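Local coordinates for protein isomerase/lactonizing enzyme (Agrobacterium tumefaciens, PDB 1RVK) that is of unknown function but belongs to the enolase superfamily, binds magnesium and probably acts as an isomerase or lactonizing enzyme, at residues Leu279-Asn284 and Met304-His309; Lys294-Ala299 and Thr322-Trp327; Val10-Thr15 and Ala30-Gln35; Tyr345-Ser350 and Asp370-Phe375. All blocks are in the same frame, centred on the assembly; numbering follows the deposited sequence.

Contact 1 of 4, residues Leu279-Asn284 and Met304-His309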
# COMPACT_ATOMS: atom_id res chain seq x y z
N LEU A 279 -3.26 0.02 14.40
CA LEU A 279 -3.25 -1.15 13.54
C LEU A 279 -2.86 -0.76 12.12
O LEU A 279 -2.89 0.41 11.75
CB LEU A 279 -4.64 -1.80 13.54
CG LEU A 279 -4.74 -3.25 13.04
CD1 LEU A 279 -3.95 -4.17 13.98
CD2 LEU A 279 -6.21 -3.68 12.98
N ARG A 280 -2.48 -1.75 11.32
CA ARG A 280 -2.13 -1.48 9.93
C ARG A 280 -2.72 -2.57 9.06
O ARG A 280 -2.86 -3.72 9.47
CB ARG A 280 -0.61 -1.42 9.74
CG ARG A 280 -0.16 -0.90 8.37
CD ARG A 280 1.22 -0.26 8.51
NE ARG A 280 1.80 0.29 7.28
CZ ARG A 280 1.35 1.34 6.60
NH1 ARG A 280 1.99 1.75 5.51
NH2 ARG A 280 0.25 1.98 6.99
N THR A 281 -3.11 -2.19 7.85
CA THR A 281 -3.67 -3.13 6.89
C THR A 281 -3.29 -2.59 5.53
O THR A 281 -2.61 -1.57 5.42
CB THR A 281 -5.21 -3.21 7.00
OG1 THR A 281 -5.68 -4.31 6.21
CG2 THR A 281 -5.87 -1.92 6.50
N GLY A 282 -3.74 -3.27 4.48
CA GLY A 282 -3.44 -2.84 3.13
C GLY A 282 -4.11 -3.83 2.21
O GLY A 282 -4.13 -5.02 2.51
N VAL A 283 -4.66 -3.36 1.10
CA VAL A 283 -5.33 -4.26 0.17
C VAL A 283 -4.43 -5.40 -0.27
O VAL A 283 -4.85 -6.56 -0.27
CB VAL A 283 -5.84 -3.49 -1.06
CG1 VAL A 283 -6.38 -4.47 -2.10
CG2 VAL A 283 -6.94 -2.53 -0.64
N ASN A 284 -3.18 -5.09 -0.62
CA ASN A 284 -2.26 -6.15 -1.04
C ASN A 284 -1.80 -7.02 0.11
O ASN A 284 -1.44 -8.18 -0.09
CB ASN A 284 -1.04 -5.55 -1.74
CG ASN A 284 -1.30 -5.20 -3.18
OD1 ASN A 284 -2.34 -5.57 -3.73
ND2 ASN A 284 -0.37 -4.49 -3.81
N MSE A 304 -9.64 1.92 17.80
CA MSE A 304 -8.31 2.13 17.24
C MSE A 304 -8.34 2.61 15.80
O MSE A 304 -9.34 2.45 15.11
CB MSE A 304 -7.51 0.82 17.30
CG MSE A 304 -7.20 0.33 18.70
SE MSE A 304 -6.37 -1.42 18.67
CE MSE A 304 -4.59 -0.90 18.11
N GLU A 305 -7.25 3.21 15.36
CA GLU A 305 -7.13 3.65 13.99
C GLU A 305 -6.43 2.51 13.27
O GLU A 305 -5.73 1.71 13.89
CB GLU A 305 -6.30 4.93 13.88
CG GLU A 305 -7.08 6.19 14.23
CD GLU A 305 -6.19 7.42 14.25
OE1 GLU A 305 -5.18 7.41 15.00
OE2 GLU A 305 -6.49 8.40 13.53
N CYS A 306 -6.64 2.41 11.96
CA CYS A 306 -6.00 1.37 11.17
C CYS A 306 -5.51 2.08 9.92
O CYS A 306 -6.30 2.45 9.05
CB CYS A 306 -6.99 0.27 10.81
SG CYS A 306 -6.22 -1.17 10.03
N GLU A 307 -4.20 2.30 9.84
CA GLU A 307 -3.60 3.00 8.72
C GLU A 307 -3.39 2.07 7.53
O GLU A 307 -2.84 0.98 7.66
CB GLU A 307 -2.29 3.64 9.16
CG GLU A 307 -2.46 4.64 10.32
CD GLU A 307 -3.34 5.83 9.96
OE1 GLU A 307 -3.22 6.34 8.82
OE2 GLU A 307 -4.15 6.27 10.80
N VAL A 308 -3.86 2.50 6.36
CA VAL A 308 -3.80 1.70 5.15
C VAL A 308 -2.50 1.85 4.37
O VAL A 308 -2.14 2.94 3.95
CB VAL A 308 -4.99 2.03 4.22
CG1 VAL A 308 -4.97 1.10 3.01
CG2 VAL A 308 -6.30 1.87 5.00
N HIS A 309 -1.81 0.72 4.20
CA HIS A 309 -0.55 0.69 3.48
C HIS A 309 -0.71 0.65 1.97
O HIS A 309 -1.45 -0.18 1.44
CB HIS A 309 0.27 -0.55 3.89
CG HIS A 309 1.41 -0.84 2.97
ND1 HIS A 309 1.54 -2.04 2.30
CD2 HIS A 309 2.46 -0.08 2.58
CE1 HIS A 309 2.62 -2.01 1.54
NE2 HIS A 309 3.20 -0.83 1.69
O HOH W 1 -0.52 4.30 5.65
O HOH W 2 -1.70 -2.30 -0.27

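Contact 2 of 4, residues Lys294-Ala299 and Thr322-Trp327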
# COMPACT_ATOMS: atom_id res chain seq x y z
N LYS A 294 -12.73 -5.40 6.54
CA LYS A 294 -12.92 -6.14 7.78
C LYS A 294 -11.91 -5.69 8.83
O LYS A 294 -12.25 -5.55 10.00
CB LYS A 294 -12.79 -7.65 7.55
CG LYS A 294 -13.92 -8.22 6.70
CD LYS A 294 -13.76 -9.71 6.51
CE LYS A 294 -14.91 -10.26 5.67
NZ LYS A 294 -14.71 -11.71 5.40
N THR A 295 -10.66 -5.47 8.41
CA THR A 295 -9.64 -5.03 9.35
C THR A 295 -9.93 -3.61 9.86
O THR A 295 -9.63 -3.29 11.01
CB THR A 295 -8.22 -5.05 8.71
OG1 THR A 295 -8.15 -4.08 7.66
CG2 THR A 295 -7.92 -6.43 8.15
N MSE A 296 -10.52 -2.77 9.01
CA MSE A 296 -10.85 -1.41 9.42
C MSE A 296 -11.94 -1.44 10.50
O MSE A 296 -11.88 -0.71 11.48
CB MSE A 296 -11.36 -0.58 8.23
CG MSE A 296 -10.36 -0.34 7.11
SE MSE A 296 -8.80 0.65 7.68
CE MSE A 296 -9.66 2.22 8.41
N HIS A 297 -12.94 -2.30 10.29
CA HIS A 297 -14.04 -2.42 11.24
C HIS A 297 -13.56 -3.03 12.56
O HIS A 297 -13.99 -2.64 13.64
CB HIS A 297 -15.14 -3.28 10.62
CG HIS A 297 -15.72 -2.69 9.38
ND1 HIS A 297 -16.46 -3.42 8.47
CD2 HIS A 297 -15.67 -1.42 8.89
CE1 HIS A 297 -16.84 -2.63 7.48
NE2 HIS A 297 -16.38 -1.41 7.71
N LEU A 298 -12.66 -4.01 12.45
CA LEU A 298 -12.08 -4.65 13.62
C LEU A 298 -11.42 -3.59 14.50
O LEU A 298 -11.69 -3.50 15.70
CB LEU A 298 -11.04 -5.68 13.17
CG LEU A 298 -10.03 -6.18 14.21
CD1 LEU A 298 -10.75 -6.99 15.29
CD2 LEU A 298 -8.98 -7.03 13.52
N ALA A 299 -10.57 -2.77 13.89
CA ALA A 299 -9.88 -1.72 14.62
C ALA A 299 -10.86 -0.74 15.25
O ALA A 299 -10.73 -0.38 16.42
CB ALA A 299 -8.91 -0.98 13.69
N THR A 322 -13.96 4.69 5.11
CA THR A 322 -13.85 4.54 6.56
C THR A 322 -13.43 5.81 7.29
O THR A 322 -12.88 6.74 6.69
CB THR A 322 -12.87 3.41 6.91
OG1 THR A 322 -11.59 3.69 6.33
CG2 THR A 322 -13.38 2.08 6.35
N LYS A 323 -13.69 5.85 8.59
CA LYS A 323 -13.36 7.00 9.41
C LYS A 323 -12.07 6.87 10.22
O LYS A 323 -11.33 7.85 10.36
CB LYS A 323 -14.52 7.29 10.38
CG LYS A 323 -14.21 8.33 11.45
CD LYS A 323 -15.39 8.49 12.41
CE LYS A 323 -15.09 9.48 13.53
NZ LYS A 323 -14.05 8.97 14.46
N ASN A 324 -11.82 5.68 10.75
CA ASN A 324 -10.65 5.46 11.60
C ASN A 324 -9.31 5.22 10.92
O ASN A 324 -8.64 4.22 11.17
CB ASN A 324 -10.93 4.33 12.60
CG ASN A 324 -11.20 3.00 11.93
OD1 ASN A 324 -10.72 1.96 12.40
ND2 ASN A 324 -11.97 3.00 10.85
N CYS A 325 -8.93 6.15 10.06
CA CYS A 325 -7.67 6.10 9.34
C CYS A 325 -7.30 7.56 9.11
O CYS A 325 -8.04 8.30 8.48
CB CYS A 325 -7.85 5.38 8.00
SG CYS A 325 -6.36 5.33 6.99
N ARG A 326 -6.15 7.98 9.64
CA ARG A 326 -5.74 9.37 9.50
C ARG A 326 -5.30 9.77 8.10
O ARG A 326 -5.56 10.90 7.67
CB ARG A 326 -4.62 9.68 10.50
CG ARG A 326 -4.24 11.15 10.59
CD ARG A 326 -3.04 11.36 11.51
NE ARG A 326 -3.35 11.18 12.93
CZ ARG A 326 -3.91 12.10 13.69
NH1 ARG A 326 -4.16 11.85 14.97
NH2 ARG A 326 -4.22 13.29 13.18
N TRP A 327 -4.67 8.86 7.37
CA TRP A 327 -4.16 9.20 6.04
C TRP A 327 -4.32 8.21 4.91
O TRP A 327 -4.69 7.05 5.09
CB TRP A 327 -2.65 9.44 6.08
CG TRP A 327 -2.07 10.10 7.27
CD1 TRP A 327 -1.67 9.50 8.44
CD2 TRP A 327 -1.67 11.47 7.37
NE1 TRP A 327 -1.03 10.42 9.24
CE2 TRP A 327 -1.02 11.63 8.61
CE3 TRP A 327 -1.80 12.57 6.52
CZ2 TRP A 327 -0.49 12.86 9.02
CZ3 TRP A 327 -1.27 13.79 6.92
CH2 TRP A 327 -0.63 13.93 8.17

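Contact 3 of 4, residues Val10-Thr15 and Ala30-Gln35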
# COMPACT_ATOMS: atom_id res chain seq x y z
N VAL A 10 -0.72 -8.86 -20.30
CA VAL A 10 0.57 -8.35 -19.85
C VAL A 10 1.07 -7.35 -20.87
O VAL A 10 1.03 -7.60 -22.08
CB VAL A 10 1.60 -9.49 -19.70
CG1 VAL A 10 2.90 -8.95 -19.13
CG2 VAL A 10 1.03 -10.57 -18.78
N PHE A 11 1.54 -6.20 -20.39
CA PHE A 11 2.04 -5.16 -21.26
C PHE A 11 3.27 -4.51 -20.64
O PHE A 11 3.59 -4.77 -19.47
CB PHE A 11 0.97 -4.09 -21.50
CG PHE A 11 0.52 -3.40 -20.24
CD1 PHE A 11 -0.39 -4.01 -19.38
CD2 PHE A 11 1.02 -2.15 -19.91
CE1 PHE A 11 -0.80 -3.38 -18.21
CE2 PHE A 11 0.62 -1.50 -18.74
CZ PHE A 11 -0.30 -2.12 -17.88
N ARG A 12 3.95 -3.66 -21.41
CA ARG A 12 5.15 -2.98 -20.92
C ARG A 12 4.86 -1.52 -20.56
O ARG A 12 4.30 -0.78 -21.36
CB ARG A 12 6.25 -3.01 -21.99
CG ARG A 12 6.41 -4.34 -22.71
CD ARG A 12 7.18 -4.15 -24.02
NE ARG A 12 7.01 -5.28 -24.93
CZ ARG A 12 7.50 -6.50 -24.72
NH1 ARG A 12 8.20 -6.75 -23.62
NH2 ARG A 12 7.29 -7.47 -25.60
N THR A 13 5.25 -1.13 -19.35
CA THR A 13 5.09 0.25 -18.91
C THR A 13 6.49 0.84 -18.80
O THR A 13 7.44 0.16 -18.41
CB THR A 13 4.38 0.32 -17.53
OG1 THR A 13 4.24 1.69 -17.14
CG2 THR A 13 5.19 -0.42 -16.46
N THR A 14 6.63 2.11 -19.17
CA THR A 14 7.92 2.79 -19.12
C THR A 14 8.01 3.53 -17.80
O THR A 14 7.18 4.38 -17.50
CB THR A 14 8.07 3.78 -20.28
OG1 THR A 14 7.99 3.06 -21.52
CG2 THR A 14 9.41 4.50 -20.19
N THR A 15 9.03 3.22 -17.01
CA THR A 15 9.19 3.84 -15.71
C THR A 15 10.65 3.96 -15.29
O THR A 15 11.53 3.31 -15.87
CB THR A 15 8.43 3.01 -14.65
OG1 THR A 15 8.64 3.57 -13.34
CG2 THR A 15 8.92 1.58 -14.67
N ALA A 30 15.44 4.97 -17.12
CA ALA A 30 14.11 4.71 -17.64
C ALA A 30 14.21 3.35 -18.32
O ALA A 30 15.17 3.07 -19.04
CB ALA A 30 13.72 5.79 -18.66
N HIS A 31 13.25 2.48 -18.05
CA HIS A 31 13.24 1.15 -18.65
C HIS A 31 11.81 0.64 -18.74
O HIS A 31 10.90 1.22 -18.15
CB HIS A 31 14.11 0.17 -17.85
CG HIS A 31 13.63 -0.10 -16.46
ND1 HIS A 31 13.89 -1.28 -15.80
CD2 HIS A 31 12.92 0.67 -15.59
CE1 HIS A 31 13.38 -1.23 -14.58
NE2 HIS A 31 12.79 -0.06 -14.43
N GLN A 32 11.62 -0.44 -19.48
CA GLN A 32 10.28 -1.00 -19.62
C GLN A 32 10.10 -2.17 -18.67
O GLN A 32 10.92 -3.09 -18.62
CB GLN A 32 10.03 -1.42 -21.07
CG GLN A 32 9.91 -0.23 -22.01
CD GLN A 32 9.36 -0.59 -23.37
OE1 GLN A 32 9.14 0.28 -24.21
NE2 GLN A 32 9.12 -1.88 -23.59
N VAL A 33 9.02 -2.11 -17.90
CA VAL A 33 8.69 -3.14 -16.93
C VAL A 33 7.38 -3.82 -17.29
O VAL A 33 6.42 -3.15 -17.68
CB VAL A 33 8.57 -2.53 -15.52
CG1 VAL A 33 8.15 -3.59 -14.51
CG2 VAL A 33 9.90 -1.90 -15.11
N GLU A 34 7.33 -5.14 -17.17
CA GLU A 34 6.11 -5.87 -17.48
C GLU A 34 5.07 -5.69 -16.37
O GLU A 34 5.36 -5.89 -15.19
CB GLU A 34 6.41 -7.35 -17.67
CG GLU A 34 7.06 -7.69 -19.00
CD GLU A 34 7.26 -9.18 -19.18
OE1 GLU A 34 6.46 -9.96 -18.62
OE2 GLU A 34 8.20 -9.58 -19.90
N GLN A 35 3.86 -5.31 -16.77
CA GLN A 35 2.76 -5.11 -15.84
C GLN A 35 1.60 -5.96 -16.32
O GLN A 35 1.44 -6.16 -17.52
CB GLN A 35 2.35 -3.63 -15.81
CG GLN A 35 1.15 -3.33 -14.91
CD GLN A 35 1.45 -3.54 -13.44
OE1 GLN A 35 0.55 -3.50 -12.60
NE2 GLN A 35 2.72 -3.76 -13.11
O HOH W 3 9.26 -8.06 -21.61

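Contact 4 of 4, residues Tyr345-Ser350 and Asp370-Phe375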
# COMPACT_ATOMS: atom_id res chain seq x y z
N TYR A 345 0.03 4.07 -18.60
CA TYR A 345 -1.14 3.27 -18.94
C TYR A 345 -2.45 3.78 -18.33
O TYR A 345 -3.50 3.14 -18.46
CB TYR A 345 -0.90 1.79 -18.57
CG TYR A 345 -0.60 1.53 -17.11
CD1 TYR A 345 -1.63 1.32 -16.19
CD2 TYR A 345 0.71 1.50 -16.64
CE1 TYR A 345 -1.37 1.08 -14.85
CE2 TYR A 345 0.99 1.26 -15.29
CZ TYR A 345 -0.05 1.05 -14.40
OH TYR A 345 0.22 0.81 -13.07
N LEU A 346 -2.37 4.93 -17.68
CA LEU A 346 -3.53 5.57 -17.06
C LEU A 346 -3.66 6.98 -17.63
O LEU A 346 -2.68 7.72 -17.67
CB LEU A 346 -3.34 5.63 -15.54
CG LEU A 346 -4.15 4.67 -14.65
CD1 LEU A 346 -4.30 3.32 -15.31
CD2 LEU A 346 -3.47 4.55 -13.29
N LYS A 347 -4.85 7.35 -18.09
CA LYS A 347 -5.07 8.67 -18.68
C LYS A 347 -5.07 9.81 -17.67
O LYS A 347 -4.75 10.95 -18.01
CB LYS A 347 -6.38 8.69 -19.47
CG LYS A 347 -6.45 7.70 -20.63
CD LYS A 347 -7.73 7.92 -21.43
CE LYS A 347 -7.83 6.98 -22.62
NZ LYS A 347 -7.94 5.57 -22.19
N SER A 348 -5.45 9.51 -16.43
CA SER A 348 -5.52 10.51 -15.37
C SER A 348 -5.06 9.87 -14.07
O SER A 348 -5.00 8.64 -13.98
CB SER A 348 -6.95 11.01 -15.19
OG SER A 348 -7.48 11.52 -16.40
N LEU A 349 -4.75 10.69 -13.07
CA LEU A 349 -4.31 10.18 -11.78
C LEU A 349 -5.49 9.64 -10.98
O LEU A 349 -6.59 10.18 -11.03
CB LEU A 349 -3.64 11.28 -10.95
CG LEU A 349 -2.29 11.85 -11.39
CD1 LEU A 349 -1.24 10.75 -11.33
CD2 LEU A 349 -2.40 12.42 -12.79
N SER A 350 -5.24 8.57 -10.24
CA SER A 350 -6.28 7.99 -9.40
C SER A 350 -6.32 8.74 -8.08
O SER A 350 -7.32 8.71 -7.37
CB SER A 350 -5.99 6.51 -9.12
OG SER A 350 -6.06 5.73 -10.29
N ASP A 370 -8.58 5.39 -14.65
CA ASP A 370 -8.80 5.86 -16.02
C ASP A 370 -7.84 5.12 -16.95
O ASP A 370 -6.81 5.65 -17.36
CB ASP A 370 -8.54 7.37 -16.08
CG ASP A 370 -9.18 8.04 -17.28
OD1 ASP A 370 -9.03 9.27 -17.42
OD2 ASP A 370 -9.83 7.34 -18.09
N ILE A 371 -8.19 3.88 -17.27
CA ILE A 371 -7.35 3.01 -18.08
C ILE A 371 -7.21 3.36 -19.56
O ILE A 371 -8.20 3.56 -20.27
CB ILE A 371 -7.84 1.55 -17.96
CG1 ILE A 371 -7.95 1.18 -16.48
CG2 ILE A 371 -6.88 0.61 -18.67
CD1 ILE A 371 -8.58 -0.17 -16.21
N ASP A 372 -5.96 3.43 -20.01
CA ASP A 372 -5.67 3.72 -21.42
C ASP A 372 -5.55 2.36 -22.09
O ASP A 372 -4.44 1.83 -22.25
CB ASP A 372 -4.36 4.49 -21.55
CG ASP A 372 -4.14 5.06 -22.95
OD1 ASP A 372 -4.67 4.48 -23.92
OD2 ASP A 372 -3.43 6.07 -23.08
N PHE A 373 -6.68 1.78 -22.48
CA PHE A 373 -6.68 0.47 -23.12
C PHE A 373 -5.90 0.44 -24.43
O PHE A 373 -5.31 -0.58 -24.79
CB PHE A 373 -8.12 0.00 -23.37
CG PHE A 373 -8.90 -0.21 -22.11
CD1 PHE A 373 -9.68 0.81 -21.57
CD2 PHE A 373 -8.84 -1.42 -21.43
CE1 PHE A 373 -10.39 0.63 -20.39
CE2 PHE A 373 -9.54 -1.61 -20.24
CZ PHE A 373 -10.32 -0.58 -19.72
N THR A 374 -5.89 1.57 -25.14
CA THR A 374 -5.16 1.65 -26.40
C THR A 374 -3.66 1.50 -26.17
O THR A 374 -2.98 0.80 -26.91
CB THR A 374 -5.43 2.99 -27.11
OG1 THR A 374 -6.83 3.08 -27.42
CG2 THR A 374 -4.63 3.08 -28.40
N PHE A 375 -3.15 2.16 -25.13
CA PHE A 375 -1.73 2.07 -24.81
C PHE A 375 -1.36 0.64 -24.46
O PHE A 375 -0.34 0.11 -24.90
CB PHE A 375 -1.38 3.00 -23.64
CG PHE A 375 0.03 2.85 -23.14
CD1 PHE A 375 0.36 1.85 -22.23
CD2 PHE A 375 1.04 3.68 -23.61
CE1 PHE A 375 1.67 1.68 -21.80
CE2 PHE A 375 2.36 3.51 -23.19
CZ PHE A 375 2.68 2.51 -22.28
O HOH W 4 -8.66 3.76 -24.28
O HOH W 5 -6.73 6.67 -12.83

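Contact 1 of 4, residues Leu279-Asn284 and Met304-His309
Leu279 pairs with the strand of Cys306. Its N donates to Glu305 O (3.0 Å) and its O accepts from Glu307 N. Its CB, CG and CD2 all lie against SG of Cys306. The strands run parallel, as neighbours do in a TIM barrel. Arg280 and Glu307 project from the sheet face opposite to that of Leu279, Cys306 and Thr281. CG of Arg280 is anti to the backbone N (chi1 -170°), and the chain runs extended to NE. The guanidinium then meets His309. CB of His309 sits over one face of the guanidinium, near its rim, 3.3 Å from Arg280 NH1; the guanidinium and imidazole planes are 59° apart. Arg280 NH2 makes a weak bond to Glu307 O, and a water in the guanidinium plane accepts from NH2 and lies close to Val308 O. Arg280 NE bonds the magnesium ligand Glu258, while NH1 forms a salt bridge with Glu329. Arg280 is thus a second-shell residue of the metal site. Thr281 N donates to Glu307 O (3.2 Å). Thr281 O takes a nearly straight bond from His309 N (2.7 Å, 171° at H). CG2 of Thr281 touches Cys306 SG at 3.6 Å. Gly282 CA passes 3.7 Å from His309 O, which a water joins to Asn284 N. His309 ND1 bonds Asp285, recalling the His-Asp dyad of mandelate racemase. Helix 289-301 packs on the face of Leu279, Cys306 and Val308; strand 254-256 also pairs with strand 278-281.

Contact 2 of 4, residues Lys294-Ala299 and Thr322-Trp327
Met296, a selenomethionine in this crystal, reaches from its helix to the loop at Thr322, Asn324 and Cys325. Met296 CB starts beside Thr322, 3.8 Å from Thr322 CG2. CG stays next to the same methyl, and the two side chains cross at about a right angle. The chain then bends twice, at chi2 (-61°), which places SE, and at chi3 (-56°), which places CE. SE packs on Cys306 O of the adjoining barrel strand. This is the outer layer of a TIM barrel: helix 289-301 precedes strand 306-308, and the loop comes after the next helix, 313-321. The methyl CE fits into the loop. Met296 CE lies 3.2 Å from Thr322 OG1, a hydroxyl that is bonded to Val318 O of helix 313-321. Met296 CE also touches Cys325 CB at 3.7 Å and lies against the side-chain amide of Asn324. The Asn324 side chain slides past that of Met296 in the opposite direction, bringing its amide close to the Met296 carbonyl and to CB of Ala299. Asn324 is the centre of an inverse gamma turn, where Cys325 N makes a weak bond to Lys323 O. The backbone O of Asn324 probably accepts from Cys306 N.

Contact 3 of 4, residues Val10-Thr15 and Ala30-Gln35
Phe11, Thr13 and Thr15 form hydrogen-bonded pairs with Gln35, Val33 and His31. The strands are antiparallel and belong to the three-stranded meander of the N-terminal domain, the capping domain of the enolase superfamily. Six backbone bonds join them. Two examples are Phe11 N to Gln35 O at 2.9 Å and Thr13 O to Val33 N at 2.8 Å. All six N-H groups point nearly straight at their acceptors. The non-hydrogen-bonded pairs are Arg12 with Glu34 and Thr14 with Gln32, whose side chains lie on the other face. On the Phe11 face the side chains meet in a row. The CB of Gln35 lies over one face of the Phe11 ring, 4.0 Å from the ring centre and 25° off its normal, a CH-pi contact. CG of Gln35 touches CZ of Phe11 at 3.5 Å. Chi1 at 61° sets CG of Phe11 between the backbone N and the carbonyl carbon, from where the ring extends beside Gln35. Further along, Thr15 CG2 meets Val33 CG2 at 3.6 Å. A second shell surrounds these groups. The ring of Phe11 also meets Tyr345 edge to face, and Phe51 of strand 47-52 touches both Phe11 and Gln35. Asp344 binds Thr13 OG1 and Thr14 N. Backbone bonds from Val10 and Arg12 to Val381 and Asn379 bring in the C-terminal tail. His31 stacks on His18 and bonds Arg17 O through NE2. Thr15 O lies at the edge of the His31 ring, in its plane, 3.0 Å from His31 CD2.

Contact 4 of 4, residues Tyr345-Ser350 and Asp370-Phe375
Phe375 holds one ring face against the backbone of Tyr345, whose N lies over it toward the rim. CB of Tyr345 approaches the same ring obliquely, 3.9 Å from Phe375 CD1. The contact joins a loop to the N-cap of helix 373-378. The Tyr345 ring itself turns to Phe51 and His343. The Phe373 ring has CG2 of Ile371 over its centre, and it meets His49 edge to face. Asp372 is the cap residue. Asp372 OD1 accepts from Phe375 N at 3.0 Å, and the N-H comes from well above the carboxylate plane. Leu346 and Ile371 form a single backbone bridge between the segments. It is held by Asp372 N to Tyr345 O (2.9 Å), with the donor 42° above the carbonyl plane, and by Lys347 N to Asp370 O (2.7 Å), nearly in line with the C=O. Lys347 runs across the side chains of Asp370 and Asp372 at about a right angle to each. Lys347 CB touches Asp370 OD1 at 3.4 Å. Its NZ makes a long salt bridge with Asp372 OD1 and also binds a water. Ser348 grips one oxygen of the Asp370 carboxylate. CG of Asp370 is anti to the backbone N (chi1 -161°), and Ser348 OG donates to the anti lone pair of Asp370 OD1 at 2.9 Å. A second water joins Ser348 O, Ser350 OG and Asp370 N, lying 2.9 Å from Asp370 N.

In the fold
Contact 3 comes first along the chain, in the N-terminal domain. Contacts 1 and 2 follow and cross, since their segments alternate. Contact 4 closes the series. Contacts 1 and 2 lie in the barrel with centres about 7 Å apart, and helix 289-301 of contact 2 leads directly into strand 306-308 of contact 1. Contact 1 lies by the magnesium site, contact 2 on the outer layer of the barrel. Contacts 3 and 4 are about 14 Å apart between centres and touch through Phe11, Thr13, Tyr345 and Phe375. There the C-terminal part of the chain returns to the N-terminal sheet. Contact 3 is about 29 Å from contact 1 between centres, and the two do not touch.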